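PDB 3VRH: tRNA-5-methyluridine(54) 2-sulfurtransferase from Pyrococcus horikoshii, which catalyses the ATP-dependent 2-thiolation of 5-methyluridine 54 in the T loop of tRNAs, a modification that stabilises tRNA at high temperature. Local coordinates for residues 43-47 / 67-72; 141-146 / 295-300; 160-165 / 249-253; 273-277 / 292-296. All coordinates share one frame; numbering follows the deposited sequence.

Interaction 1: residues 43-47 / 67-72; sequences LLTKD and LKKLGY
Lys46 lays its aliphatic chain across one face of the Tyr72 ring. The two side chains cross at about a right angle. CD of Lys46 sits nearly over the middle of the ring, 3.8 Å from the centroid of Tyr72 and 7° off the ring normal, a CH-pi contact. Bends at chi2 (85°) and chi3 (113°) keep the lysine chain low over the ring and turn its end toward the helix terminus. There NZ of Lys46 gives a hydrogen bond of 3.1 Å to O of Leu70, tilted from the carbonyl plane. The same ammonium makes an off-centre cation-pi contact with the Tyr72 ring. Helix 58-69 lies in the PP-loop domain and is followed by a Schellman motif, in which Gly71 takes a positive phi. The carbonyl of Leu70 thus lies at a helix C-terminus, where the helix end would probably favour a cation. Leu44 comes to Tyr72 at a slant, with its CB 3.7 Å from CE2 of Tyr72. Farther in, CD1 of Leu44 meets CD2 of Leu67 at 3.9 Å, the two side chains again nearly perpendicular. Ile38 of helix 23-40 touches Leu44, Leu67 and Tyr72. With an alanine at Tyr72, the Lys46 chain is likely to lose the ring face it lies on, and a gap would open beside Leu44. Leu44 and Tyr72 also rest on Ile50 of strand 49-53.

Interaction 2: residues 141-146 / 295-300; sequences KFAYDN and EINFKV
The ring of Phe298 has CG of Lys141 at its edge, in plane, and CD2 of Phe142 lies 3.6 Å from CB of Phe298, the two aromatic side chains meeting obliquely. One face of the Phe298 ring carries CG2 of Ile296, offset toward the rim. One face of the Phe142 ring carries ND2 of Asn146, 3.5 Å above the plane and over its centre. The contact fastens the irregular C-terminal segment 295-300 to the end of helix 127-145 in the PP-loop domain. Lys141, Asp145 and Glu295 form a salt-bridge network. The Lys141 chain runs nearly straight until chi4 (-44°), where it bends and brings NZ to OE1 of Glu295 at 2.9 Å. NZ of Lys141 also reaches O of Ile296 at 2.8 Å, and it pairs with Asp145 on the syn side of OD2. That same OD2 of Asp145 takes a second bond, from N of Phe298 at 2.7 Å, on its anti side and somewhat out of the carboxylate plane. The lysine would probably offset the like charges of the two acids. Phe298 also packs on Val108 and Val300 on His106, both of strand 105-109. Asn146, just past the helix, holds the passing backbone with both ends of its amide. Its ND2 gives to O of Phe142 and O of Phe298, and its OD1 accepts from N of Val300 at 2.9 Å, on a lone pair in the carbonyl plane.

Interaction 3: residues 160-165 / 249-253; sequences EASFLL and FVRGY
Leu164 spreads its two methyl groups over the ring of Tyr253. CD2 of Leu164 stands 3.4 Å from the centroid of the Tyr253 ring and only 6° off the ring normal, a CH-pi contact. CD1 of Leu164 lies nearer the root of the ring, 3.5 Å from CG of Tyr253. A chi1 of -78°, with CG anti to the carbonyl carbon, carries both methyls of Leu164 to this ring. CB of Leu164 meets CE2 of Phe249 at 3.7 Å. The Phe249 ring points an edge at the backbone of helix 157-169, where O of Ala161 lies 3.6 Å from CE2 of Phe249. Val250 fits in beside these residues, its CG2 touching CG of Glu160 at 4.1 Å and also meeting Ala161 and Leu164. The buried polar ends are met outside the two segments: OE2 of Glu160 by Tyr197 and Gly180, OH of Tyr253 by O of Leu176. Phe249 also meets Trp171 of the second subunit, and Leu165 packs on Leu165 of that subunit. No hydrogen bond joins the two segments. The axes of 160-165 and 249-253 lie 10.2 Å apart and cross at 65°, a buried apolar helix-helix contact between helix 157-169 of the PP-loop family region and helix 245-256, beside the dimer interface.

Interaction 4: residues 273-277 / 292-296; sequences KICRM and LKKEI. With ZN (zinc ion), chain C.
Segment 273-277 gives Cys275 to the C-terminal zinc site, which Cys272, Cys284 and Cys287 complete. SG of Cys275 lies 2.6 Å from the zinc ion, although the position of this sulfur is less certain. CB of Cys275 rests 3.8 Å from CG of Glu295. Ile274, the neighbour of this ligand, lies against the backbone of 292-296. Its CG1 is 3.6 Å from O of Leu292, its CD1 meets O of Lys293, and its CG2 lies beside N of Lys294. The branched side chain thus spans three successive residues, and it also touches Cys287. Glu295 runs along the backbone of the other segment, with CB near O of Ile274 and CD 3.5 Å from O of Cys275. At its end it meets Arg276 in a salt bridge, NH1 of Arg276 to OE2 of Glu295 at 2.9 Å. OE2 stands over one face of the guanidinium, and the guanidinium and carboxylate planes are 67° apart. The arginine gets there by a bend at chi3 (-31°). With Lys141 of helix 127-145 at its other oxygen, the carboxylate lies between two cations. A glutamine here would probably leave Arg276 and Lys141 without the negative charge they share and weaken the tie between the zinc loop and helix 127-145. Two CxxC pairs, Cys272 with Cys275 and Cys284 with Cys287, make this a Cys4 zinc site of the kind found in zinc fingers.

Interactions 2 and 4 are neighbours, their centres about 12 Å apart. They share Glu295 and Ile296, and Met277 of 273-277 packs on Tyr144 and Lys141 of 141-146. Together they join the C-terminal zinc site to helix 127-145, which also carries the cluster ligands Cys128 and Cys131 and the ATP-binding Lys135. Interactions 1 and 3 stand apart from this pair and from each other, their centres about 26 Å apart. Each comes within about 10 Å of the bicine bound in the nucleotide pocket: the side chain of Leu67 is about 9 Å from it and that of Glu160 about 10 Å. Interactions 2 and 3 lie on opposite sides of the chain's centre, with about 33 Å between their centres.

Interaction 1: residues 43-47 / 67-72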
loop_
_atom_site.group_PDB
_atom_site.type_symbol
_atom_site.label_atom_id
_atom_site.label_comp_id
_atom_site.label_asym_id
_atom_site.label_seq_id
_atom_site.Cartn_x
_atom_site.Cartn_y
_atom_site.Cartn_z
ATOM N N LEU A 43 -10.280 22.029 -12.756
ATOM C CA LEU A 43 -9.573 21.298 -13.800
ATOM C C LEU A 43 -9.673 22.006 -15.125
ATOM O O LEU A 43 -8.691 22.094 -15.856
ATOM C CB LEU A 43 -10.158 19.891 -13.960
ATOM C CG LEU A 43 -10.045 19.030 -12.706
ATOM C CD1 LEU A 43 -10.675 17.662 -12.956
ATOM C CD2 LEU A 43 -8.584 18.912 -12.313
ATOM N N LEU A 44 -10.872 22.505 -15.418
ATOM C CA LEU A 44 -11.217 23.007 -16.740
ATOM C C LEU A 44 -12.148 24.215 -16.649
ATOM O O LEU A 44 -12.897 24.361 -15.678
ATOM C CB LEU A 44 -11.931 21.911 -17.546
ATOM C CG LEU A 44 -11.129 20.644 -17.863
ATOM C CD1 LEU A 44 -12.016 19.576 -18.486
ATOM C CD2 LEU A 44 -9.945 20.988 -18.782
ATOM N N THR A 45 -12.098 25.073 -17.663
ATOM C CA THR A 45 -13.112 26.105 -17.835
ATOM C C THR A 45 -13.697 25.987 -19.238
ATOM O O THR A 45 -13.050 25.477 -20.159
ATOM C CB THR A 45 -12.551 27.530 -17.629
ATOM O OG1 THR A 45 -11.534 27.801 -18.603
ATOM C CG2 THR A 45 -11.966 27.691 -16.247
ATOM N N LYS A 46 -14.920 26.473 -19.404
ATOM C CA LYS A 46 -15.650 26.264 -20.647
ATOM C C LYS A 46 -15.038 26.966 -21.865
ATOM O O LYS A 46 -15.432 26.714 -23.001
ATOM C CB LYS A 46 -17.102 26.677 -20.466
ATOM C CG LYS A 46 -18.084 25.725 -21.119
ATOM C CD LYS A 46 -18.397 24.567 -20.204
ATOM C CE LYS A 46 -19.842 24.638 -19.770
ATOM N NZ LYS A 46 -20.102 23.701 -18.661
ATOM N N ASP A 47 -14.067 27.837 -21.636
ATOM C CA ASP A 47 -13.435 28.565 -22.729
ATOM C C ASP A 47 -12.238 27.795 -23.295
ATOM O O ASP A 47 -11.756 28.102 -24.390
ATOM C CB ASP A 47 -12.971 29.936 -22.240
ATOM C CG ASP A 47 -11.974 29.829 -21.089
ATOM O OD1 ASP A 47 -12.409 29.499 -19.960
ATOM O OD2 ASP A 47 -10.759 30.059 -21.311
ATOM N N LEU A 67 -17.439 15.201 -21.254
ATOM C CA LEU A 67 -16.963 16.571 -21.426
ATOM C C LEU A 67 -17.767 17.268 -22.525
ATOM O O LEU A 67 -18.111 18.439 -22.396
ATOM C CB LEU A 67 -15.482 16.602 -21.777
ATOM C CG LEU A 67 -14.529 16.191 -20.650
ATOM C CD1 LEU A 67 -13.106 16.345 -21.105
ATOM C CD2 LEU A 67 -14.772 16.997 -19.402
ATOM N N LYS A 68 -18.094 16.520 -23.579
ATOM C CA LYS A 68 -18.881 17.034 -24.703
ATOM C C LYS A 68 -20.300 17.352 -24.260
ATOM O O LYS A 68 -20.813 18.442 -24.520
ATOM C CB LYS A 68 -18.927 16.003 -25.842
ATOM C CG LYS A 68 -19.561 16.510 -27.133
ATOM C CD LYS A 68 -18.620 17.449 -27.869
ATOM C CE LYS A 68 -19.273 17.955 -29.153
ATOM N NZ LYS A 68 -18.480 19.057 -29.740
ATOM N N LYS A 69 -20.937 16.390 -23.600
ATOM C CA LYS A 69 -22.304 16.570 -23.118
ATOM C C LYS A 69 -22.395 17.730 -22.113
ATOM O O LYS A 69 -23.378 18.473 -22.083
ATOM C CB LYS A 69 -22.829 15.275 -22.517
ATOM C CG LYS A 69 -24.295 15.331 -22.122
ATOM C CD LYS A 69 -24.832 13.944 -21.810
ATOM C CE LYS A 69 -26.305 14.005 -21.420
ATOM N NZ LYS A 69 -26.890 12.697 -21.020
ATOM N N LEU A 70 -21.344 17.904 -21.317
ATOM C CA LEU A 70 -21.293 19.000 -20.353
ATOM C C LEU A 70 -21.112 20.355 -21.022
ATOM O O LEU A 70 -21.317 21.384 -20.390
ATOM C CB LEU A 70 -20.191 18.782 -19.313
ATOM C CG LEU A 70 -20.498 17.681 -18.300
ATOM C CD1 LEU A 70 -19.423 17.604 -17.202
ATOM C CD2 LEU A 70 -21.873 17.913 -17.694
ATOM N N GLY A 71 -20.723 20.357 -22.291
ATOM C CA GLY A 71 -20.591 21.602 -23.018
ATOM C C GLY A 71 -19.177 22.119 -23.192
ATOM O O GLY A 71 -18.988 23.288 -23.500
ATOM N N TYR A 72 -18.180 21.259 -23.009
ATOM C CA TYR A 72 -16.796 21.670 -23.193
ATOM C C TYR A 72 -16.370 21.624 -24.649
ATOM O O TYR A 72 -16.998 20.954 -25.465
ATOM C CB TYR A 72 -15.855 20.824 -22.319
ATOM C CG TYR A 72 -15.995 21.181 -20.864
ATOM C CD1 TYR A 72 -16.974 20.594 -20.085
ATOM C CD2 TYR A 72 -15.175 22.137 -20.284
ATOM C CE1 TYR A 72 -17.125 20.932 -18.749
ATOM C CE2 TYR A 72 -15.317 22.487 -18.958
ATOM C CZ TYR A 72 -16.298 21.884 -18.194
ATOM O OH TYR A 72 -16.458 22.222 -16.872
#

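Interaction 2: residues 141-146 / 295-300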
loop_
_atom_site.group_PDB
_atom_site.type_symbol
_atom_site.label_atom_id
_atom_site.label_comp_id
_atom_site.label_asym_id
_atom_site.label_seq_id
_atom_site.Cartn_x
_atom_site.Cartn_y
_atom_site.Cartn_z
ATOM N N LYS A 141 3.065 16.644 -27.203
ATOM C CA LYS A 141 3.556 17.455 -28.315
ATOM C C LYS A 141 2.454 17.812 -29.316
ATOM O O LYS A 141 2.503 18.875 -29.932
ATOM C CB LYS A 141 4.745 16.805 -29.033
ATOM C CG LYS A 141 5.428 17.765 -30.014
ATOM C CD LYS A 141 6.812 17.309 -30.442
ATOM C CE LYS A 141 7.602 18.483 -31.019
ATOM N NZ LYS A 141 6.753 19.308 -31.947
ATOM N N PHE A 142 1.455 16.941 -29.453
ATOM C CA PHE A 142 0.317 17.211 -30.326
ATOM C C PHE A 142 -0.539 18.306 -29.732
ATOM O O PHE A 142 -1.022 19.185 -30.442
ATOM C CB PHE A 142 -0.543 15.957 -30.543
ATOM C CG PHE A 142 -1.648 16.158 -31.540
ATOM C CD1 PHE A 142 -2.859 16.714 -31.156
ATOM C CD2 PHE A 142 -1.461 15.821 -32.875
ATOM C CE1 PHE A 142 -3.862 16.916 -32.076
ATOM C CE2 PHE A 142 -2.466 16.019 -33.789
ATOM C CZ PHE A 142 -3.665 16.568 -33.387
ATOM N N ALA A 143 -0.753 18.235 -28.422
ATOM C CA ALA A 143 -1.523 19.259 -27.734
ATOM C C ALA A 143 -0.800 20.593 -27.853
ATOM O O ALA A 143 -1.418 21.633 -28.050
ATOM C CB ALA A 143 -1.695 18.896 -26.261
ATOM N N TYR A 144 0.517 20.536 -27.737
ATOM C CA TYR A 144 1.337 21.737 -27.706
ATOM C C TYR A 144 1.390 22.395 -29.084
ATOM O O TYR A 144 1.053 23.572 -29.226
ATOM C CB TYR A 144 2.740 21.405 -27.195
ATOM C CG TYR A 144 3.759 22.495 -27.431
ATOM C CD1 TYR A 144 3.673 23.710 -26.765
ATOM C CD2 TYR A 144 4.816 22.305 -28.326
ATOM C CE1 TYR A 144 4.604 24.717 -26.989
ATOM C CE2 TYR A 144 5.755 23.303 -28.554
ATOM C CZ TYR A 144 5.645 24.505 -27.880
ATOM O OH TYR A 144 6.576 25.495 -28.107
ATOM N N ASP A 145 1.803 21.614 -30.079
ATOM C CA ASP A 145 1.881 22.050 -31.470
ATOM C C ASP A 145 0.605 22.676 -31.990
ATOM O O ASP A 145 0.653 23.553 -32.850
ATOM C CB ASP A 145 2.220 20.871 -32.379
ATOM C CG ASP A 145 3.662 20.468 -32.285
ATOM O OD1 ASP A 145 4.430 21.197 -31.630
ATOM O OD2 ASP A 145 4.035 19.433 -32.873
ATOM N N ASN A 146 -0.535 22.223 -31.486
ATOM C CA ASN A 146 -1.822 22.678 -31.999
ATOM C C ASN A 146 -2.500 23.689 -31.095
ATOM O O ASN A 146 -3.657 24.030 -31.313
ATOM C CB ASN A 146 -2.764 21.491 -32.260
ATOM C CG ASN A 146 -2.372 20.705 -33.490
ATOM O OD1 ASN A 146 -2.717 21.092 -34.601
ATOM N ND2 ASN A 146 -1.623 19.604 -33.303
ATOM N N GLU A 295 12.801 17.065 -35.347
ATOM C CA GLU A 295 11.576 17.296 -34.600
ATOM C C GLU A 295 10.376 16.776 -35.381
ATOM O O GLU A 295 10.391 16.772 -36.603
ATOM C CB GLU A 295 11.407 18.788 -34.309
ATOM C CG GLU A 295 10.210 19.098 -33.425
ATOM C CD GLU A 295 10.006 20.575 -33.180
ATOM O OE1 GLU A 295 8.837 20.985 -32.993
ATOM O OE2 GLU A 295 11.008 21.323 -33.162
ATOM N N ILE A 296 9.345 16.310 -34.680
ATOM C CA ILE A 296 8.104 15.952 -35.352
ATOM C C ILE A 296 7.101 17.074 -35.196
ATOM O O ILE A 296 6.842 17.547 -34.080
ATOM C CB ILE A 296 7.504 14.652 -34.818
ATOM C CG1 ILE A 296 8.517 13.517 -34.948
ATOM C CG2 ILE A 296 6.234 14.318 -35.571
ATOM C CD1 ILE A 296 8.159 12.306 -34.154
ATOM N N ASN A 297 6.549 17.511 -36.321
ATOM C CA ASN A 297 5.588 18.602 -36.323
ATOM C C ASN A 297 4.182 18.029 -36.327
ATOM O O ASN A 297 3.760 17.461 -37.327
ATOM C CB ASN A 297 5.803 19.471 -37.561
ATOM C CG ASN A 297 5.088 20.798 -37.473
ATOM O OD1 ASN A 297 4.252 21.012 -36.595
ATOM N ND2 ASN A 297 5.419 21.706 -38.388
ATOM N N PHE A 298 3.460 18.171 -35.215
ATOM C CA PHE A 298 2.113 17.600 -35.112
ATOM C C PHE A 298 1.003 18.576 -35.461
ATOM O O PHE A 298 -0.182 18.236 -35.361
ATOM C CB PHE A 298 1.860 16.991 -33.735
ATOM C CG PHE A 298 2.610 15.720 -33.497
ATOM C CD1 PHE A 298 2.213 14.545 -34.111
ATOM C CD2 PHE A 298 3.705 15.697 -32.661
ATOM C CE1 PHE A 298 2.894 13.383 -33.894
ATOM C CE2 PHE A 298 4.395 14.529 -32.438
ATOM C CZ PHE A 298 3.993 13.370 -33.051
ATOM N N LYS A 299 1.394 19.782 -35.871
ATOM C CA LYS A 299 0.446 20.786 -36.327
ATOM C C LYS A 299 -0.454 20.262 -37.460
ATOM O O LYS A 299 0.019 19.662 -38.433
ATOM C CB LYS A 299 1.196 22.042 -36.788
ATOM C CG LYS A 299 0.289 23.124 -37.339
ATOM C CD LYS A 299 -0.625 23.694 -36.267
ATOM C CE LYS A 299 -1.442 24.858 -36.813
ATOM N NZ LYS A 299 -2.558 24.400 -37.694
ATOM N N VAL A 300 -1.759 20.472 -37.315
ATOM C CA VAL A 300 -2.700 20.054 -38.344
ATOM C C VAL A 300 -3.682 21.180 -38.658
ATOM O O VAL A 300 -4.027 21.991 -37.788
ATOM C CB VAL A 300 -3.481 18.765 -37.947
ATOM C CG1 VAL A 300 -2.540 17.572 -37.783
ATOM C CG2 VAL A 300 -4.294 18.985 -36.679
#

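Interaction 3: residues 160-165 / 249-253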
loop_
_atom_site.group_PDB
_atom_site.type_symbol
_atom_site.label_atom_id
_atom_site.label_comp_id
_atom_site.label_asym_id
_atom_site.label_seq_id
_atom_site.Cartn_x
_atom_site.Cartn_y
_atom_site.Cartn_z
ATOM N N GLU A 160 -6.498 5.419 -10.151
ATOM C CA GLU A 160 -5.664 6.143 -9.194
ATOM C C GLU A 160 -5.279 5.236 -8.006
ATOM O O GLU A 160 -4.122 5.193 -7.606
ATOM C CB GLU A 160 -6.364 7.408 -8.686
ATOM C CG GLU A 160 -5.514 8.269 -7.702
ATOM C CD GLU A 160 -4.445 9.129 -8.401
ATOM O OE1 GLU A 160 -4.032 8.773 -9.527
ATOM O OE2 GLU A 160 -4.029 10.171 -7.830
ATOM N N ALA A 161 -6.256 4.497 -7.481
ATOM C CA ALA A 161 -6.044 3.638 -6.322
ATOM C C ALA A 161 -5.006 2.543 -6.609
ATOM O O ALA A 161 -4.061 2.352 -5.835
ATOM C CB ALA A 161 -7.369 3.022 -5.850
ATOM N N SER A 162 -5.185 1.848 -7.730
ATOM C CA SER A 162 -4.274 0.785 -8.150
ATOM C C SER A 162 -2.870 1.294 -8.501
ATOM O O SER A 162 -1.875 0.656 -8.166
ATOM C CB SER A 162 -4.862 0.008 -9.329
ATOM O OG SER A 162 -4.876 0.811 -10.481
ATOM N N PHE A 163 -2.804 2.435 -9.180
ATOM C CA PHE A 163 -1.539 3.102 -9.464
ATOM C C PHE A 163 -0.859 3.456 -8.153
ATOM O O PHE A 163 0.335 3.219 -7.995
ATOM C CB PHE A 163 -1.765 4.333 -10.372
ATOM C CG PHE A 163 -0.796 5.493 -10.140
ATOM C CD1 PHE A 163 0.290 5.695 -10.992
ATOM C CD2 PHE A 163 -1.011 6.417 -9.111
ATOM C CE1 PHE A 163 1.168 6.777 -10.789
ATOM C CE2 PHE A 163 -0.133 7.480 -8.891
ATOM C CZ PHE A 163 0.954 7.661 -9.733
ATOM N N LEU A 164 -1.623 4.022 -7.215
ATOM C CA LEU A 164 -1.090 4.324 -5.884
ATOM C C LEU A 164 -0.543 3.081 -5.160
ATOM O O LEU A 164 0.555 3.109 -4.659
ATOM C CB LEU A 164 -2.115 5.012 -4.988
ATOM C CG LEU A 164 -2.346 6.505 -5.229
ATOM C CD1 LEU A 164 -3.449 7.030 -4.316
ATOM C CD2 LEU A 164 -1.056 7.282 -5.027
ATOM N N LEU A 165 -1.320 2.008 -5.111
ATOM C CA LEU A 165 -0.903 0.795 -4.403
ATOM C C LEU A 165 0.347 0.199 -5.048
ATOM O O LEU A 165 1.299 -0.179 -4.372
ATOM C CB LEU A 165 -2.036 -0.232 -4.403
ATOM C CG LEU A 165 -1.718 -1.542 -3.691
ATOM C CD1 LEU A 165 -1.359 -1.260 -2.225
ATOM C CD2 LEU A 165 -2.883 -2.512 -3.792
ATOM N N PHE A 249 -8.396 5.621 0.915
ATOM C CA PHE A 249 -6.999 5.551 0.484
ATOM C C PHE A 249 -6.581 6.760 -0.349
ATOM O O PHE A 249 -5.529 7.372 -0.095
ATOM C CB PHE A 249 -6.802 4.265 -0.325
ATOM C CG PHE A 249 -5.379 3.983 -0.705
ATOM C CD1 PHE A 249 -4.334 4.237 0.189
ATOM C CD2 PHE A 249 -5.079 3.414 -1.950
ATOM C CE1 PHE A 249 -3.034 3.944 -0.155
ATOM C CE2 PHE A 249 -3.754 3.123 -2.304
ATOM C CZ PHE A 249 -2.740 3.383 -1.397
ATOM N N VAL A 250 -7.395 7.112 -1.349
ATOM C CA VAL A 250 -7.030 8.211 -2.247
ATOM C C VAL A 250 -7.108 9.549 -1.525
ATOM O O VAL A 250 -6.256 10.407 -1.703
ATOM C CB VAL A 250 -7.910 8.235 -3.513
ATOM C CG1 VAL A 250 -7.713 9.535 -4.287
ATOM C CG2 VAL A 250 -7.609 7.017 -4.393
ATOM N N ARG A 251 -8.142 9.715 -0.707
ATOM C CA ARG A 251 -8.312 10.930 0.086
ATOM C C ARG A 251 -7.106 11.120 0.993
ATOM O O ARG A 251 -6.503 12.199 1.036
ATOM C CB ARG A 251 -9.604 10.837 0.902
ATOM C CG ARG A 251 -9.837 11.962 1.920
ATOM C CD ARG A 251 -11.085 11.656 2.793
ATOM N NE ARG A 251 -11.315 12.669 3.816
ATOM C CZ ARG A 251 -12.145 12.532 4.854
ATOM N NH1 ARG A 251 -12.275 13.526 5.731
ATOM N NH2 ARG A 251 -12.837 11.407 5.032
ATOM N N GLY A 252 -6.719 10.056 1.686
ATOM C CA GLY A 252 -5.554 10.142 2.542
ATOM C C GLY A 252 -4.337 10.528 1.725
ATOM O O GLY A 252 -3.532 11.340 2.149
ATOM N N TYR A 253 -4.212 9.948 0.540
ATOM C CA TYR A 253 -3.062 10.217 -0.321
ATOM C C TYR A 253 -2.936 11.693 -0.716
ATOM O O TYR A 253 -1.825 12.249 -0.744
ATOM C CB TYR A 253 -3.114 9.368 -1.596
ATOM C CG TYR A 253 -2.152 9.872 -2.649
ATOM C CD1 TYR A 253 -0.783 9.731 -2.484
ATOM C CD2 TYR A 253 -2.614 10.505 -3.793
ATOM C CE1 TYR A 253 0.104 10.202 -3.427
ATOM C CE2 TYR A 253 -1.746 10.963 -4.747
ATOM C CZ TYR A 253 -0.388 10.813 -4.562
ATOM O OH TYR A 253 0.481 11.286 -5.522
#

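Interaction 4: residues 273-277 / 292-296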
loop_
_atom_site.group_PDB
_atom_site.type_symbol
_atom_site.label_atom_id
_atom_site.label_comp_id
_atom_site.label_asym_id
_atom_site.label_seq_id
_atom_site.Cartn_x
_atom_site.Cartn_y
_atom_site.Cartn_z
ATOM N N LYS A 273 17.471 19.082 -27.417
ATOM C CA LYS A 273 18.270 19.558 -28.551
ATOM C C LYS A 273 17.706 19.129 -29.901
ATOM O O LYS A 273 18.214 19.532 -30.956
ATOM C CB LYS A 273 19.725 19.067 -28.442
ATOM C CG LYS A 273 20.482 19.594 -27.219
ATOM C CD LYS A 273 21.989 19.384 -27.331
ATOM C CE LYS A 273 22.728 20.242 -26.301
ATOM N NZ LYS A 273 24.218 20.101 -26.361
ATOM N N ILE A 274 16.672 18.296 -29.873
ATOM C CA ILE A 274 16.085 17.800 -31.114
ATOM C C ILE A 274 14.704 18.384 -31.376
ATOM O O ILE A 274 14.438 18.895 -32.462
ATOM C CB ILE A 274 16.013 16.258 -31.146
ATOM C CG1 ILE A 274 17.417 15.672 -31.126
ATOM C CG2 ILE A 274 15.299 15.782 -32.402
ATOM C CD1 ILE A 274 18.322 16.267 -32.169
ATOM N N CYS A 275 13.836 18.327 -30.372
ATOM C CA CYS A 275 12.436 18.669 -30.568
ATOM C C CYS A 275 12.026 19.822 -29.672
ATOM O O CYS A 275 10.905 20.329 -29.775
ATOM C CB CYS A 275 11.557 17.457 -30.255
ATOM S SG CYS A 275 11.402 17.127 -28.456
ATOM N N ARG A 276 12.933 20.208 -28.778
ATOM C CA ARG A 276 12.740 21.350 -27.887
ATOM C C ARG A 276 11.627 21.168 -26.869
ATOM O O ARG A 276 11.165 22.137 -26.271
ATOM C CB ARG A 276 12.523 22.641 -28.681
ATOM C CG ARG A 276 13.778 23.175 -29.386
ATOM C CD ARG A 276 13.430 24.459 -30.116
ATOM N NE ARG A 276 12.034 24.383 -30.530
ATOM C CZ ARG A 276 11.620 24.061 -31.750
ATOM N NH1 ARG A 276 12.496 23.818 -32.725
ATOM N NH2 ARG A 276 10.320 23.994 -31.992
ATOM N N MET A 277 11.194 19.929 -26.673
ATOM C CA MET A 277 10.227 19.638 -25.624
ATOM C C MET A 277 11.030 19.323 -24.368
ATOM O O MET A 277 12.185 18.921 -24.475
ATOM C CB MET A 277 9.315 18.474 -26.033
ATOM C CG MET A 277 8.511 18.759 -27.311
ATOM S SD MET A 277 7.517 20.257 -27.192
ATOM C CE MET A 277 6.244 19.760 -26.039
ATOM N N LEU A 292 16.053 9.886 -32.895
ATOM C CA LEU A 292 15.535 10.924 -33.763
ATOM C C LEU A 292 16.513 12.067 -33.840
ATOM O O LEU A 292 17.030 12.532 -32.818
ATOM C CB LEU A 292 14.195 11.433 -33.240
ATOM C CG LEU A 292 13.060 10.419 -33.333
ATOM C CD1 LEU A 292 11.816 11.005 -32.726
ATOM C CD2 LEU A 292 12.812 10.013 -34.773
ATOM N N LYS A 293 16.754 12.522 -35.063
ATOM C CA LYS A 293 17.642 13.647 -35.293
ATOM C C LYS A 293 16.820 14.887 -35.618
ATOM O O LYS A 293 17.350 16.006 -35.665
ATOM C CB LYS A 293 18.623 13.334 -36.432
ATOM C CG LYS A 293 19.442 12.053 -36.245
ATOM C CD LYS A 293 20.495 12.184 -35.148
ATOM C CE LYS A 293 21.429 10.972 -35.139
ATOM N NZ LYS A 293 22.731 11.228 -34.445
ATOM N N LYS A 294 15.522 14.692 -35.836
ATOM C CA LYS A 294 14.659 15.799 -36.248
ATOM C C LYS A 294 13.343 15.858 -35.476
ATOM O O LYS A 294 12.842 14.834 -35.007
ATOM C CB LYS A 294 14.413 15.750 -37.759
ATOM C CG LYS A 294 15.657 16.105 -38.569
ATOM C CD LYS A 294 15.482 15.838 -40.048
ATOM C CE LYS A 294 16.813 16.000 -40.779
ATOM N NZ LYS A 294 16.748 15.557 -42.203
ATOM N N GLU A 295 12.801 17.065 -35.347
ATOM C CA GLU A 295 11.576 17.296 -34.600
ATOM C C GLU A 295 10.376 16.776 -35.381
ATOM O O GLU A 295 10.391 16.772 -36.603
ATOM C CB GLU A 295 11.407 18.788 -34.309
ATOM C CG GLU A 295 10.210 19.098 -33.425
ATOM C CD GLU A 295 10.006 20.575 -33.180
ATOM O OE1 GLU A 295 8.837 20.985 -32.993
ATOM O OE2 GLU A 295 11.008 21.323 -33.162
ATOM N N ILE A 296 9.345 16.310 -34.680
ATOM C CA ILE A 296 8.104 15.952 -35.352
ATOM C C ILE A 296 7.101 17.074 -35.196
ATOM O O ILE A 296 6.842 17.547 -34.080
ATOM C CB ILE A 296 7.504 14.652 -34.818
ATOM C CG1 ILE A 296 8.517 13.517 -34.948
ATOM C CG2 ILE A 296 6.234 14.318 -35.571
ATOM C CD1 ILE A 296 8.159 12.306 -34.154
HETATM ZN ZN ZN C . 13.238 15.387 -27.969
#